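Local coordinates for hypothetical protein, haloacid dehalogenase-like hydrolase (Bacillus subtilis, PDB 1NRW) that removes phosphate from five- and six-carbon sugar phosphates and nucleoside monophosphates in vitro, and to a lesser extent from FMN, with magnesium as cofactor, at residues G37-V42 and K226-P231; M52-P57 and E146-Q151; S246-A251 and K265-A270. One frame throughout, in Å; residues are numbered along the deposited sequence.

Interaction 1. Residues G37-V42 and K226-P231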
loop_
_atom_site.group_PDB
_atom_site.type_symbol
_atom_site.label_atom_id
_atom_site.label_comp_id
_atom_site.label_asym_id
_atom_site.label_seq_id
_atom_site.Cartn_x
_atom_site.Cartn_y
_atom_site.Cartn_z
ATOM N N GLY A 37 17.549 4.670 17.091
ATOM C CA GLY A 37 16.389 4.773 17.962
ATOM C C GLY A 37 15.148 5.336 17.288
ATOM O O GLY A 37 14.195 5.740 17.960
ATOM N N ILE A 38 15.152 5.365 15.959
ATOM C CA ILE A 38 14.012 5.874 15.205
ATOM C C ILE A 38 13.028 4.738 14.931
ATOM O O ILE A 38 13.429 3.643 14.540
ATOM C CB ILE A 38 14.460 6.479 13.846
ATOM C CG1 ILE A 38 15.401 7.663 14.082
ATOM C CG2 ILE A 38 13.243 6.921 13.039
ATOM C CD1 ILE A 38 16.010 8.234 12.808
ATOM N N GLU A 39 11.744 4.995 15.150
ATOM C CA GLU A 39 10.726 3.988 14.891
ATOM C C GLU A 39 10.474 3.987 13.386
ATOM O O GLU A 39 10.100 5.010 12.812
ATOM C CB GLU A 39 9.427 4.327 15.625
ATOM C CG GLU A 39 9.530 4.335 17.147
ATOM C CD GLU A 39 9.737 2.952 17.742
ATOM O OE1 GLU A 39 9.586 1.946 17.016
ATOM O OE2 GLU A 39 10.041 2.869 18.950
ATOM N N VAL A 40 10.690 2.843 12.747
ATOM C CA VAL A 40 10.475 2.744 11.310
ATOM C C VAL A 40 9.189 1.995 11.007
ATOM O O VAL A 40 8.944 0.911 11.546
ATOM C CB VAL A 40 11.650 2.029 10.608
ATOM C CG1 VAL A 40 11.328 1.837 9.125
ATOM C CG2 VAL A 40 12.927 2.856 10.769
ATOM N N VAL A 41 8.370 2.587 10.144
ATOM C CA VAL A 41 7.100 1.994 9.752
ATOM C C VAL A 41 7.011 1.888 8.235
ATOM O O VAL A 41 7.321 2.843 7.524
ATOM C CB VAL A 41 5.916 2.853 10.249
ATOM C CG1 VAL A 41 4.601 2.136 9.980
ATOM C CG2 VAL A 41 6.087 3.160 11.730
ATOM N N VAL A 42 6.613 0.719 7.747
ATOM C CA VAL A 42 6.442 0.496 6.315
ATOM C C VAL A 42 4.931 0.477 6.094
ATOM O O VAL A 42 4.203 -0.262 6.768
ATOM C CB VAL A 42 7.094 -0.833 5.879
ATOM C CG1 VAL A 42 6.694 -1.182 4.453
ATOM C CG2 VAL A 42 8.607 -0.701 5.970
ATOM N N LYS A 226 0.537 8.742 17.938
ATOM C CA LYS A 226 -0.124 9.072 19.192
ATOM C C LYS A 226 0.159 8.028 20.270
ATOM O O LYS A 226 0.481 8.372 21.411
ATOM C CB LYS A 226 -1.634 9.207 18.969
ATOM C CG LYS A 226 -2.415 9.564 20.227
ATOM C CD LYS A 226 -3.894 9.753 19.932
ATOM C CE LYS A 226 -4.669 10.054 21.207
ATOM N NZ LYS A 226 -6.122 10.250 20.944
ATOM N N GLN A 227 0.052 6.753 19.909
ATOM C CA GLN A 227 0.297 5.674 20.863
ATOM C C GLN A 227 1.733 5.620 21.344
ATOM O O GLN A 227 1.994 5.249 22.488
ATOM C CB GLN A 227 -0.060 4.325 20.247
ATOM C CG GLN A 227 -1.532 4.112 20.081
ATOM C CD GLN A 227 -1.838 2.774 19.461
ATOM O OE1 GLN A 227 -1.577 1.724 20.054
ATOM N NE2 GLN A 227 -2.386 2.799 18.255
ATOM N N LEU A 228 2.665 5.979 20.470
ATOM C CA LEU A 228 4.076 5.959 20.826
ATOM C C LEU A 228 4.507 7.268 21.484
ATOM O O LEU A 228 5.678 7.447 21.802
ATOM C CB LEU A 228 4.933 5.703 19.584
ATOM C CG LEU A 228 4.672 4.390 18.842
ATOM C CD1 LEU A 228 5.650 4.269 17.681
ATOM C CD2 LEU A 228 4.820 3.213 19.799
ATOM N N ASN A 229 3.555 8.174 21.679
ATOM C CA ASN A 229 3.832 9.469 22.295
ATOM C C ASN A 229 4.847 10.266 21.487
ATOM O O ASN A 229 5.734 10.915 22.042
ATOM C CB ASN A 229 4.341 9.271 23.722
ATOM C CG ASN A 229 3.305 8.624 24.617
ATOM O OD1 ASN A 229 2.183 9.116 24.735
ATOM N ND2 ASN A 229 3.674 7.517 25.253
ATOM N N ILE A 230 4.707 10.211 20.167
ATOM C CA ILE A 230 5.604 10.929 19.272
ATOM C C ILE A 230 4.836 12.024 18.542
ATOM O O ILE A 230 3.873 11.745 17.829
ATOM C CB ILE A 230 6.228 9.979 18.225
ATOM C CG1 ILE A 230 7.050 8.899 18.930
ATOM C CG2 ILE A 230 7.099 10.771 17.258
ATOM C CD1 ILE A 230 7.607 7.835 18.000
ATOM N N PRO A 231 5.250 13.290 18.719
ATOM C CA PRO A 231 4.597 14.434 18.070
ATOM C C PRO A 231 4.702 14.298 16.552
ATOM O O PRO A 231 5.728 13.855 16.039
ATOM C CB PRO A 231 5.400 15.631 18.586
ATOM C CG PRO A 231 5.927 15.158 19.903
ATOM C CD PRO A 231 6.341 13.740 19.600
#

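Interaction 2. Residues M52-P57 and E146-Q151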
loop_
_atom_site.group_PDB
_atom_site.type_symbol
_atom_site.label_atom_id
_atom_site.label_comp_id
_atom_site.label_asym_id
_atom_site.label_seq_id
_atom_site.Cartn_x
_atom_site.Cartn_y
_atom_site.Cartn_z
HETATM N N MSE A 52 5.617 -9.347 4.830
HETATM C CA MSE A 52 6.422 -10.358 5.514
HETATM C C MSE A 52 7.161 -11.268 4.538
HETATM O O MSE A 52 8.284 -11.694 4.809
HETATM C CB MSE A 52 5.535 -11.201 6.428
HETATM C CG MSE A 52 4.836 -10.397 7.501
HETATM SE SE MSE A 52 6.097 -9.630 8.741
HETATM C CE MSE A 52 6.454 -7.962 7.869
ATOM N N SER A 53 6.533 -11.570 3.405
ATOM C CA SER A 53 7.167 -12.430 2.411
ATOM C C SER A 53 8.451 -11.791 1.892
ATOM O O SER A 53 9.403 -12.487 1.536
ATOM C CB SER A 53 6.211 -12.704 1.250
ATOM O OG SER A 53 5.109 -13.482 1.688
ATOM N N ILE A 54 8.477 -10.464 1.857
ATOM C CA ILE A 54 9.657 -9.741 1.392
ATOM C C ILE A 54 10.673 -9.523 2.515
ATOM O O ILE A 54 11.878 -9.673 2.314
ATOM C CB ILE A 54 9.263 -8.362 0.805
ATOM C CG1 ILE A 54 8.362 -8.559 -0.419
ATOM C CG2 ILE A 54 10.520 -7.570 0.440
ATOM C CD1 ILE A 54 7.776 -7.277 -0.967
ATOM N N PHE A 55 10.180 -9.186 3.704
ATOM C CA PHE A 55 11.043 -8.907 4.849
ATOM C C PHE A 55 11.626 -10.115 5.574
ATOM O O PHE A 55 12.765 -10.071 6.041
ATOM C CB PHE A 55 10.290 -8.043 5.864
ATOM C CG PHE A 55 10.097 -6.612 5.430
ATOM C CD1 PHE A 55 10.482 -6.185 4.159
ATOM C CD2 PHE A 55 9.540 -5.685 6.306
ATOM C CE1 PHE A 55 10.315 -4.854 3.766
ATOM C CE2 PHE A 55 9.371 -4.355 5.923
ATOM C CZ PHE A 55 9.759 -3.939 4.652
ATOM N N GLU A 56 10.843 -11.179 5.682
ATOM C CA GLU A 56 11.285 -12.388 6.376
ATOM C C GLU A 56 12.660 -12.901 5.943
ATOM O O GLU A 56 13.544 -13.096 6.777
ATOM C CB GLU A 56 10.247 -13.498 6.205
ATOM C CG GLU A 56 9.650 -13.988 7.507
ATOM C CD GLU A 56 10.702 -14.523 8.455
ATOM O OE1 GLU A 56 11.420 -15.475 8.074
ATOM O OE2 GLU A 56 10.811 -13.993 9.582
ATOM N N PRO A 57 12.862 -13.125 4.635
ATOM C CA PRO A 57 14.153 -13.621 4.140
ATOM C C PRO A 57 15.321 -12.674 4.416
ATOM O O PRO A 57 16.481 -13.094 4.451
ATOM C CB PRO A 57 13.911 -13.788 2.640
ATOM C CG PRO A 57 12.426 -14.004 2.545
ATOM C CD PRO A 57 11.893 -13.005 3.532
ATOM N N GLU A 146 6.222 -11.279 -12.217
ATOM C CA GLU A 146 5.944 -12.707 -12.165
ATOM C C GLU A 146 6.501 -13.290 -10.867
ATOM O O GLU A 146 5.850 -14.102 -10.211
ATOM C CB GLU A 146 6.557 -13.407 -13.381
ATOM C CG GLU A 146 6.075 -12.835 -14.704
ATOM C CD GLU A 146 6.751 -13.461 -15.904
ATOM O OE1 GLU A 146 7.963 -13.752 -15.823
ATOM O OE2 GLU A 146 6.076 -13.646 -16.938
ATOM N N VAL A 147 7.702 -12.865 -10.487
ATOM C CA VAL A 147 8.294 -13.357 -9.250
ATOM C C VAL A 147 7.382 -12.937 -8.100
ATOM O O VAL A 147 7.104 -13.721 -7.194
ATOM C CB VAL A 147 9.706 -12.778 -9.026
ATOM C CG1 VAL A 147 10.270 -13.285 -7.709
ATOM C CG2 VAL A 147 10.617 -13.180 -10.176
ATOM N N GLN A 148 6.906 -11.697 -8.154
ATOM C CA GLN A 148 6.010 -11.170 -7.130
ATOM C C GLN A 148 4.734 -12.005 -7.016
ATOM O O GLN A 148 4.308 -12.378 -5.921
ATOM C CB GLN A 148 5.615 -9.736 -7.470
ATOM C CG GLN A 148 4.706 -9.098 -6.434
ATOM C CD GLN A 148 5.420 -8.895 -5.115
ATOM O OE1 GLN A 148 6.489 -8.295 -5.075
ATOM N NE2 GLN A 148 4.837 -9.393 -4.030
ATOM N N TYR A 149 4.111 -12.273 -8.157
ATOM C CA TYR A 149 2.887 -13.056 -8.174
ATOM C C TYR A 149 3.121 -14.459 -7.623
ATOM O O TYR A 149 2.265 -15.014 -6.933
ATOM C CB TYR A 149 2.347 -13.162 -9.600
ATOM C CG TYR A 149 1.178 -14.108 -9.709
ATOM C CD1 TYR A 149 -0.091 -13.730 -9.279
ATOM C CD2 TYR A 149 1.353 -15.404 -10.193
ATOM C CE1 TYR A 149 -1.162 -14.618 -9.326
ATOM C CE2 TYR A 149 0.288 -16.302 -10.241
ATOM C CZ TYR A 149 -0.965 -15.900 -9.805
ATOM O OH TYR A 149 -2.022 -16.782 -9.835
ATOM N N SER A 150 4.286 -15.026 -7.926
ATOM C CA SER A 150 4.617 -16.373 -7.478
ATOM C C SER A 150 4.665 -16.492 -5.958
ATOM O O SER A 150 4.610 -17.595 -5.416
ATOM C CB SER A 150 5.957 -16.823 -8.074
ATOM O OG SER A 150 7.049 -16.170 -7.449
ATOM N N GLN A 151 4.769 -15.359 -5.272
ATOM C CA GLN A 151 4.823 -15.356 -3.813
ATOM C C GLN A 151 3.535 -14.784 -3.234
ATOM O O GLN A 151 3.452 -14.482 -2.043
ATOM C CB GLN A 151 6.015 -14.526 -3.331
ATOM C CG GLN A 151 7.360 -15.016 -3.841
ATOM C CD GLN A 151 7.622 -16.468 -3.492
ATOM O OE1 GLN A 151 7.596 -16.852 -2.320
ATOM N NE2 GLN A 151 7.876 -17.285 -4.509
HETATM O O HOH W 1 5.031 -16.100 0.332
#

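Interaction 3. Residues S246-A251 and K265-A270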
loop_
_atom_site.group_PDB
_atom_site.type_symbol
_atom_site.label_atom_id
_atom_site.label_comp_id
_atom_site.label_asym_id
_atom_site.label_seq_id
_atom_site.Cartn_x
_atom_site.Cartn_y
_atom_site.Cartn_z
ATOM N N SER A 246 -2.159 11.258 1.916
ATOM C CA SER A 246 -2.577 11.502 3.291
ATOM C C SER A 246 -1.473 11.341 4.328
ATOM O O SER A 246 -1.480 12.045 5.341
ATOM C CB SER A 246 -3.773 10.611 3.664
ATOM O OG SER A 246 -3.437 9.233 3.675
HETATM N N MSE A 247 -0.514 10.442 4.108
HETATM C CA MSE A 247 0.520 10.312 5.123
HETATM C C MSE A 247 1.587 11.397 4.996
HETATM O O MSE A 247 2.169 11.800 6.000
HETATM C CB MSE A 247 1.126 8.898 5.159
HETATM C CG MSE A 247 2.164 8.558 4.136
HETATM SE SE MSE A 247 2.918 6.820 4.625
HETATM C CE MSE A 247 3.680 6.391 2.902
ATOM N N LEU A 248 1.834 11.891 3.783
ATOM C CA LEU A 248 2.791 12.987 3.634
ATOM C C LEU A 248 2.165 14.207 4.306
ATOM O O LEU A 248 2.850 14.977 4.982
ATOM C CB LEU A 248 3.063 13.310 2.163
ATOM C CG LEU A 248 4.267 12.613 1.518
ATOM C CD1 LEU A 248 3.975 11.120 1.369
ATOM C CD2 LEU A 248 4.559 13.247 0.158
ATOM N N GLU A 249 0.859 14.373 4.124
ATOM C CA GLU A 249 0.147 15.500 4.723
ATOM C C GLU A 249 0.146 15.399 6.246
ATOM O O GLU A 249 0.301 16.402 6.945
ATOM C CB GLU A 249 -1.297 15.550 4.211
ATOM C CG GLU A 249 -1.421 15.705 2.704
ATOM C CD GLU A 249 -2.867 15.706 2.228
ATOM O OE1 GLU A 249 -3.635 14.813 2.643
ATOM O OE2 GLU A 249 -3.231 16.597 1.432
ATOM N N ALA A 250 -0.013 14.184 6.762
ATOM C CA ALA A 250 -0.040 13.970 8.204
ATOM C C ALA A 250 1.320 14.158 8.872
ATOM O O ALA A 250 1.401 14.698 9.976
ATOM C CB ALA A 250 -0.578 12.576 8.511
ATOM N N ALA A 251 2.383 13.720 8.201
ATOM C CA ALA A 251 3.737 13.814 8.748
ATOM C C ALA A 251 4.271 15.241 8.857
ATOM O O ALA A 251 3.864 16.129 8.111
ATOM C CB ALA A 251 4.700 12.981 7.901
ATOM N N LYS A 265 4.778 15.041 -5.637
ATOM C CA LYS A 265 5.935 15.924 -5.559
ATOM C C LYS A 265 5.478 17.331 -5.169
ATOM O O LYS A 265 6.146 18.020 -4.402
ATOM C CB LYS A 265 6.672 15.983 -6.905
ATOM C CG LYS A 265 7.465 14.727 -7.241
ATOM C CD LYS A 265 8.417 14.968 -8.404
ATOM C CE LYS A 265 9.281 13.746 -8.673
ATOM N NZ LYS A 265 10.402 14.025 -9.631
ATOM N N SER A 266 4.329 17.741 -5.695
ATOM C CA SER A 266 3.781 19.067 -5.426
ATOM C C SER A 266 3.543 19.377 -3.949
ATOM O O SER A 266 3.861 20.472 -3.483
ATOM C CB SER A 266 2.475 19.252 -6.203
ATOM O OG SER A 266 1.882 20.505 -5.913
ATOM N N ILE A 267 2.994 18.421 -3.205
ATOM C CA ILE A 267 2.710 18.650 -1.790
ATOM C C ILE A 267 3.872 18.343 -0.855
ATOM O O ILE A 267 3.809 18.656 0.334
ATOM C CB ILE A 267 1.501 17.814 -1.320
ATOM C CG1 ILE A 267 1.860 16.327 -1.348
ATOM C CG2 ILE A 267 0.296 18.096 -2.210
ATOM C CD1 ILE A 267 0.835 15.435 -0.691
ATOM N N ALA A 268 4.930 17.737 -1.384
ATOM C CA ALA A 268 6.085 17.374 -0.565
ATOM C C ALA A 268 6.933 18.555 -0.106
ATOM O O ALA A 268 7.006 19.584 -0.779
ATOM C CB ALA A 268 6.960 16.379 -1.318
ATOM N N ASP A 269 7.569 18.384 1.049
ATOM C CA ASP A 269 8.446 19.395 1.638
ATOM C C ASP A 269 9.878 19.137 1.172
ATOM O O ASP A 269 10.741 20.015 1.243
ATOM C CB ASP A 269 8.399 19.301 3.163
ATOM C CG ASP A 269 6.993 19.420 3.709
ATOM O OD1 ASP A 269 6.403 20.513 3.585
ATOM O OD2 ASP A 269 6.476 18.422 4.258
ATOM N N ALA A 270 10.120 17.915 0.709
ATOM C CA ALA A 270 11.435 17.507 0.236
ATOM C C ALA A 270 11.258 16.446 -0.844
ATOM O O ALA A 270 10.236 15.758 -0.886
ATOM C CB ALA A 270 12.264 16.947 1.398
#

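Interaction 1. Residues G37-V42 and K226-P231
At the N-terminal end of strand 39-43, an inner strand of the core sheet of this haloacid dehalogenase-like phosphatase, E39 meets L228 and I230, in the turn that follows helix 217-227. The contact is small and entirely apolar, and lies at the surface, away from the annotated sites. It is made by the aliphatic part of the glutamate. CG of E39 lies 3.9 Å from CD1 of L228. The same CG lies 4.1 Å from CD1 of I230. One methylene is thus touched by two methyl groups, and both hydrophobic chains run at a slant to it. The E39 chain is bent at chi2 (-69°). The bend separates the two uses of the side chain: CG rests on the methyls, while OE1 accepts a hydrogen bond from W63 NE1 on strand 63-66. L228 also touches W63, so the indole belongs to the same patch. In this Rossmann-like core, strand 39-43 runs between strands 63-66 and 6-10, and I230 reaches the latter at L6. Schellman motifs end both neighbouring helices: G37 follows helix 24-35, and N229 follows helix 217-227, with its N bonded to K226 O at 3.1 Å. Both residues have positive phi. The turn at N229 separates L228 from I230, and both of these direct their side chains toward the strand.

Interaction 2. Residues M52-P57 and E146-Q151
S53 and Q151 face each other across a gap bridged by water. OG of S53 and the backbone O of Q151 are 4.2 Å apart, too far for a direct hydrogen bond. A single water fills the role. It donates to S53 OG at 2.9 Å and to Q151 O at 3.3 Å. The second meeting is looser. CD1 of I54 comes within 4.4 Å of the amide oxygen OE1 of Q148. Both side chains leave their helices at an angle to the contact, and only their ends come closer together.

Two of the polar groups have a further partner. S53 OG is also hydrogen-bonded to F49 O, one turn back in helix 48-55. OE1 of Q148 accepts a hydrogen bond from H20 ND1, which helps fix the amide. The Q148 chain folds at chi2 (67°), and its amide end comes nearer to helix 48-55 than the start of the chain points. I54 is packed on L16 and V22 in the loop after helix 11-15. At the end of helix 138-150, Q151 N bonds back to Q148 O at 3.1 Å. NE2 of Q151 bonds to S150 OG at 3.3 Å, nearly in its amide plane.

Helix 48-55 belongs to the catalytic core. Helix 138-150 probably lies in the cap domain, as in other Cof-type phosphatases. The contact lies beside the cleft between them. Side chain to side chain, I54 is about 5 Å from L11, which binds phosphate by similarity, and Q148 about 6 Å from D12, a ligand of the bound calcium ion. With one bridging water, one loose contact and no direct hydrogen bond between the segments, this junction is probably a light one, with little directional bonding.

Interaction 3. Residues S246-A251 and K265-A270
L248 lies over the end of helix 262-267, against I267 and A268. Its CB is 4.2 Å from CD1 of I267. Its methyl CD2 is also 4.2 Å from CB of A268. The root and one methyl of the leucine thus rest on successive residues, the last of the helix and the first beyond it. CD1 of I267 has a second neighbour, CG of E249, at 4.1 Å. The isoleucine methyl therefore sits against two adjacent residues of helix 245-250. I267 takes the crowded position for CG1, between its backbone N and carbonyl carbon (chi1 67°), with CD1 extended beyond it. E249 gives only its aliphatic part and crosses I267 at a slant. Its OE2 has a long, weak ion pair with K245, in the same helix. L248 is buried, whereas E249 is exposed. A268 also packs on A256 of strand 253-256, and OD2 of D269 accepts a hydrogen bond from G254 N. These tie the turn after the helix to the sheet. On its other flank, helix 245-250 touches helix 217-227 through M247 and A250. The L248 side chain is about 7 Å from that of D10, the nucleophile by similarity. Helices 245-250 and 262-267 are the connecting helices of two successive beta-alpha-beta crossovers, between parallel strands 235-239, 253-256 and 270-271, as in the Rossmann-like HAD core.

How the interactions relate
All three interactions involve the core built round the eight-stranded mixed sheet. Interaction 1 opens first along the chain, and interaction 2 falls wholly between its two segments. Interaction 3 follows after both. Interactions 1 and 2 have centres 26 Å apart yet touch: V42 CG2 packs on F55 CZ at 3.7 Å, where strand 39-43 leads into helix 48-55. Interaction 3 is 17 Å from interaction 1 and 29 Å from interaction 2, centre to centre, and it lies across the chain's centre from the latter. Interactions 1 and 3 join parts of the core itself. Interaction 2 reaches to helix 138-150, probably in the cap, near the metal ligand D12.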